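Local coordinates for protein MEM-A1 (PDB 6E0S) that probably hydrolyses beta-lactam antibiotics, as a zinc-dependent metallo-beta-lactamase of subclass B3 recovered from a soil metagenome, at residues 111-122 with 139-148. Sequence-based numbering, arbitrary orientation. Where two conformers were deposited one is given.
Sequences VLASVQGEKVLR and MTPVANTRAV
V111 and L112 pair in parallel with T145 and R146, the two short strands running at 35° to each other, while the axis of helix 115-122 passes 7.3 Å from that of strand 145-148 and runs nearly antiparallel to it: the return leg of a beta-alpha-beta crossover. In the backbone ladder V111 N donates to N144 O (3.0 Å), R146 N to V111 O, A113 N weakly to R146 O, and V148 N to A113 O (2.7 Å). One side of the sheet carries L112, whose CD2 sits over the centre of the R146 guanidinium, 3.6 Å from CZ; the arginine chain bends at chi3 (50°), which folds this flat end over the leucine. On the helix side, V115 CG2 meets A147 CB at 3.9 Å. R122 donates from NE and NH2 to two waters at the edge of its guanidinium, both of which also bind T145, one through the backbone N and the other through OG1. Further along, the loop preceding the strand follows the helix: V142 N bonds to L121 O (3.0 Å), a carbonyl that also accepts from a water shared with T140 O. The side chains of V142 and V111 cross at about a right angle, CG1 of V142 3.8 Å from CG2 of V111, and M139 CE reaches V120 and L121. Strand 145-148 is an edge strand of its sheet, with strand 84-88 on the far side of 110-114; helix 100-107 packs on V111 and V142, and helix 94-97 on L121 and M139.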
# COMPACT_ATOMS: atom_id res chain seq x y z
N VAL A 111 -5.18 -13.34 -3.66
CA VAL A 111 -5.05 -12.06 -2.95
C VAL A 111 -4.35 -12.31 -1.62
O VAL A 111 -4.76 -13.19 -0.85
CB VAL A 111 -6.42 -11.38 -2.75
CG1 VAL A 111 -6.33 -10.21 -1.78
CG2 VAL A 111 -6.94 -10.92 -4.09
N LEU A 112 -3.29 -11.54 -1.34
CA LEU A 112 -2.45 -11.73 -0.18
C LEU A 112 -2.56 -10.54 0.77
O LEU A 112 -2.53 -9.38 0.33
CB LEU A 112 -0.99 -11.94 -0.62
CG LEU A 112 -0.69 -13.09 -1.57
CD1 LEU A 112 0.81 -13.20 -1.79
CD2 LEU A 112 -1.22 -14.40 -1.03
N ALA A 113 -2.56 -10.84 2.06
CA ALA A 113 -2.66 -9.83 3.11
C ALA A 113 -2.12 -10.41 4.41
O ALA A 113 -1.93 -11.62 4.55
CB ALA A 113 -4.13 -9.37 3.30
N SER A 114 -1.92 -9.53 5.39
CA SER A 114 -1.64 -9.99 6.74
C SER A 114 -2.79 -10.83 7.28
O SER A 114 -3.91 -10.85 6.76
CB SER A 114 -1.43 -8.81 7.68
OG SER A 114 -2.62 -8.04 7.72
N VAL A 115 -2.53 -11.51 8.40
CA VAL A 115 -3.58 -12.31 9.03
C VAL A 115 -4.79 -11.43 9.36
O VAL A 115 -5.94 -11.78 9.06
CB VAL A 115 -3.03 -13.03 10.27
CG1 VAL A 115 -4.14 -13.75 11.00
CG2 VAL A 115 -1.95 -13.99 9.85
N GLN A 116 -4.55 -10.27 9.97
CA GLN A 116 -5.68 -9.41 10.32
C GLN A 116 -6.33 -8.82 9.08
O GLN A 116 -7.56 -8.71 9.00
CB GLN A 116 -5.22 -8.30 11.27
CG GLN A 116 -4.94 -8.80 12.70
CD GLN A 116 -6.16 -9.45 13.33
OE1 GLN A 116 -6.08 -10.56 13.86
NE2 GLN A 116 -7.31 -8.77 13.25
N GLY A 117 -5.53 -8.38 8.12
CA GLY A 117 -6.09 -7.80 6.90
C GLY A 117 -6.89 -8.80 6.10
O GLY A 117 -7.95 -8.46 5.54
N GLU A 118 -6.40 -10.04 6.03
CA GLU A 118 -7.08 -11.08 5.27
C GLU A 118 -8.51 -11.28 5.76
O GLU A 118 -9.41 -11.55 4.96
CB GLU A 118 -6.28 -12.39 5.34
CG GLU A 118 -6.71 -13.42 4.29
CD GLU A 118 -7.86 -14.29 4.75
OE1 GLU A 118 -8.13 -14.31 5.96
OE2 GLU A 118 -8.50 -14.95 3.90
N LYS A 119 -8.73 -11.15 7.07
CA LYS A 119 -10.06 -11.39 7.62
C LYS A 119 -11.06 -10.38 7.10
O LYS A 119 -12.19 -10.75 6.74
CB LYS A 119 -10.04 -11.33 9.15
CG LYS A 119 -9.39 -12.53 9.77
CD LYS A 119 -9.51 -12.51 11.27
CE LYS A 119 -8.55 -11.51 11.88
NZ LYS A 119 -7.99 -12.04 13.16
N VAL A 120 -10.66 -9.11 7.04
CA VAL A 120 -11.53 -8.08 6.49
C VAL A 120 -11.72 -8.26 5.00
O VAL A 120 -12.83 -8.05 4.47
CB VAL A 120 -10.96 -6.68 6.81
CG1 VAL A 120 -11.78 -5.57 6.09
CG2 VAL A 120 -11.00 -6.45 8.30
N LEU A 121 -10.66 -8.59 4.27
CA LEU A 121 -10.82 -8.74 2.83
C LEU A 121 -11.81 -9.85 2.52
O LEU A 121 -12.64 -9.73 1.61
CB LEU A 121 -9.48 -9.03 2.15
CG LEU A 121 -8.43 -7.93 2.29
CD1 LEU A 121 -7.27 -8.18 1.36
CD2 LEU A 121 -9.03 -6.54 2.04
N ARG A 122 -11.73 -10.95 3.25
CA ARG A 122 -12.59 -12.10 2.96
C ARG A 122 -14.06 -11.78 3.22
O ARG A 122 -14.94 -12.24 2.48
CB ARG A 122 -12.13 -13.28 3.81
CG ARG A 122 -12.38 -14.62 3.22
CD ARG A 122 -11.70 -15.68 4.06
NE ARG A 122 -11.21 -16.79 3.27
CZ ARG A 122 -10.85 -17.96 3.79
NH1 ARG A 122 -10.94 -18.14 5.10
NH2 ARG A 122 -10.40 -18.94 3.01
N MET A 139 -16.91 -3.53 1.86
CA MET A 139 -16.39 -3.88 0.55
C MET A 139 -17.01 -5.19 0.08
O MET A 139 -17.54 -5.96 0.88
CB MET A 139 -14.86 -4.01 0.58
CG MET A 139 -14.13 -2.71 0.96
SD MET A 139 -12.33 -2.93 1.06
CE MET A 139 -12.20 -4.05 2.48
N THR A 140 -16.94 -5.43 -1.23
CA THR A 140 -17.35 -6.72 -1.78
C THR A 140 -16.40 -7.81 -1.27
O THR A 140 -15.19 -7.66 -1.38
CB THR A 140 -17.32 -6.72 -3.30
OG1 THR A 140 -18.20 -5.72 -3.79
CG2 THR A 140 -17.80 -8.09 -3.83
N PRO A 141 -16.92 -8.90 -0.71
CA PRO A 141 -16.03 -9.97 -0.23
C PRO A 141 -15.10 -10.46 -1.33
O PRO A 141 -15.47 -10.49 -2.50
CB PRO A 141 -17.01 -11.07 0.19
CG PRO A 141 -18.28 -10.34 0.52
CD PRO A 141 -18.34 -9.21 -0.47
N VAL A 142 -13.89 -10.83 -0.92
CA VAL A 142 -12.83 -11.27 -1.83
C VAL A 142 -12.58 -12.74 -1.55
O VAL A 142 -12.38 -13.13 -0.39
CB VAL A 142 -11.54 -10.46 -1.65
CG1 VAL A 142 -10.39 -11.09 -2.49
CG2 VAL A 142 -11.75 -9.01 -2.06
N ALA A 143 -12.59 -13.56 -2.60
CA ALA A 143 -12.32 -14.98 -2.49
C ALA A 143 -10.84 -15.23 -2.80
O ALA A 143 -10.11 -14.31 -3.16
CB ALA A 143 -13.22 -15.77 -3.43
N ASN A 144 -10.41 -16.49 -2.68
CA ASN A 144 -9.05 -16.89 -3.06
C ASN A 144 -7.99 -16.02 -2.37
O ASN A 144 -7.05 -15.52 -2.98
CB ASN A 144 -8.88 -16.86 -4.59
CG ASN A 144 -9.72 -17.92 -5.32
OD1 ASN A 144 -10.25 -18.89 -4.72
ND2 ASN A 144 -9.83 -17.76 -6.64
N THR A 145 -8.15 -15.84 -1.06
CA THR A 145 -7.16 -15.08 -0.29
C THR A 145 -6.18 -16.02 0.40
O THR A 145 -6.42 -17.23 0.52
CB THR A 145 -7.82 -14.17 0.76
OG1 THR A 145 -8.56 -14.97 1.69
CG2 THR A 145 -8.76 -13.17 0.11
N ARG A 146 -5.07 -15.46 0.85
CA ARG A 146 -4.11 -16.21 1.64
C ARG A 146 -3.41 -15.23 2.56
O ARG A 146 -3.02 -14.15 2.12
CB ARG A 146 -3.07 -16.91 0.75
CG ARG A 146 -1.93 -17.54 1.52
CD ARG A 146 -1.21 -18.65 0.72
NE ARG A 146 -0.83 -18.23 -0.63
CZ ARG A 146 0.31 -17.61 -0.93
NH1 ARG A 146 1.19 -17.32 0.01
NH2 ARG A 146 0.57 -17.27 -2.19
N ALA A 147 -3.27 -15.58 3.84
CA ALA A 147 -2.58 -14.69 4.76
C ALA A 147 -1.08 -14.88 4.60
O ALA A 147 -0.62 -16.00 4.37
CB ALA A 147 -2.98 -14.98 6.21
N VAL A 148 -0.33 -13.79 4.74
CA VAL A 148 1.13 -13.87 4.81
C VAL A 148 1.57 -13.45 6.20
O VAL A 148 0.93 -12.61 6.86
CB VAL A 148 1.82 -13.00 3.74
CG1 VAL A 148 1.40 -13.45 2.31
CG2 VAL A 148 1.51 -11.52 3.94
O HOH W 1 -7.38 -18.08 3.65
O HOH W 2 -13.48 -7.17 0.91
O HOH W 3 -14.79 -14.34 0.78
O HOH W 4 -9.99 -17.81 0.49
O HOH W 5 -11.09 -15.55 0.45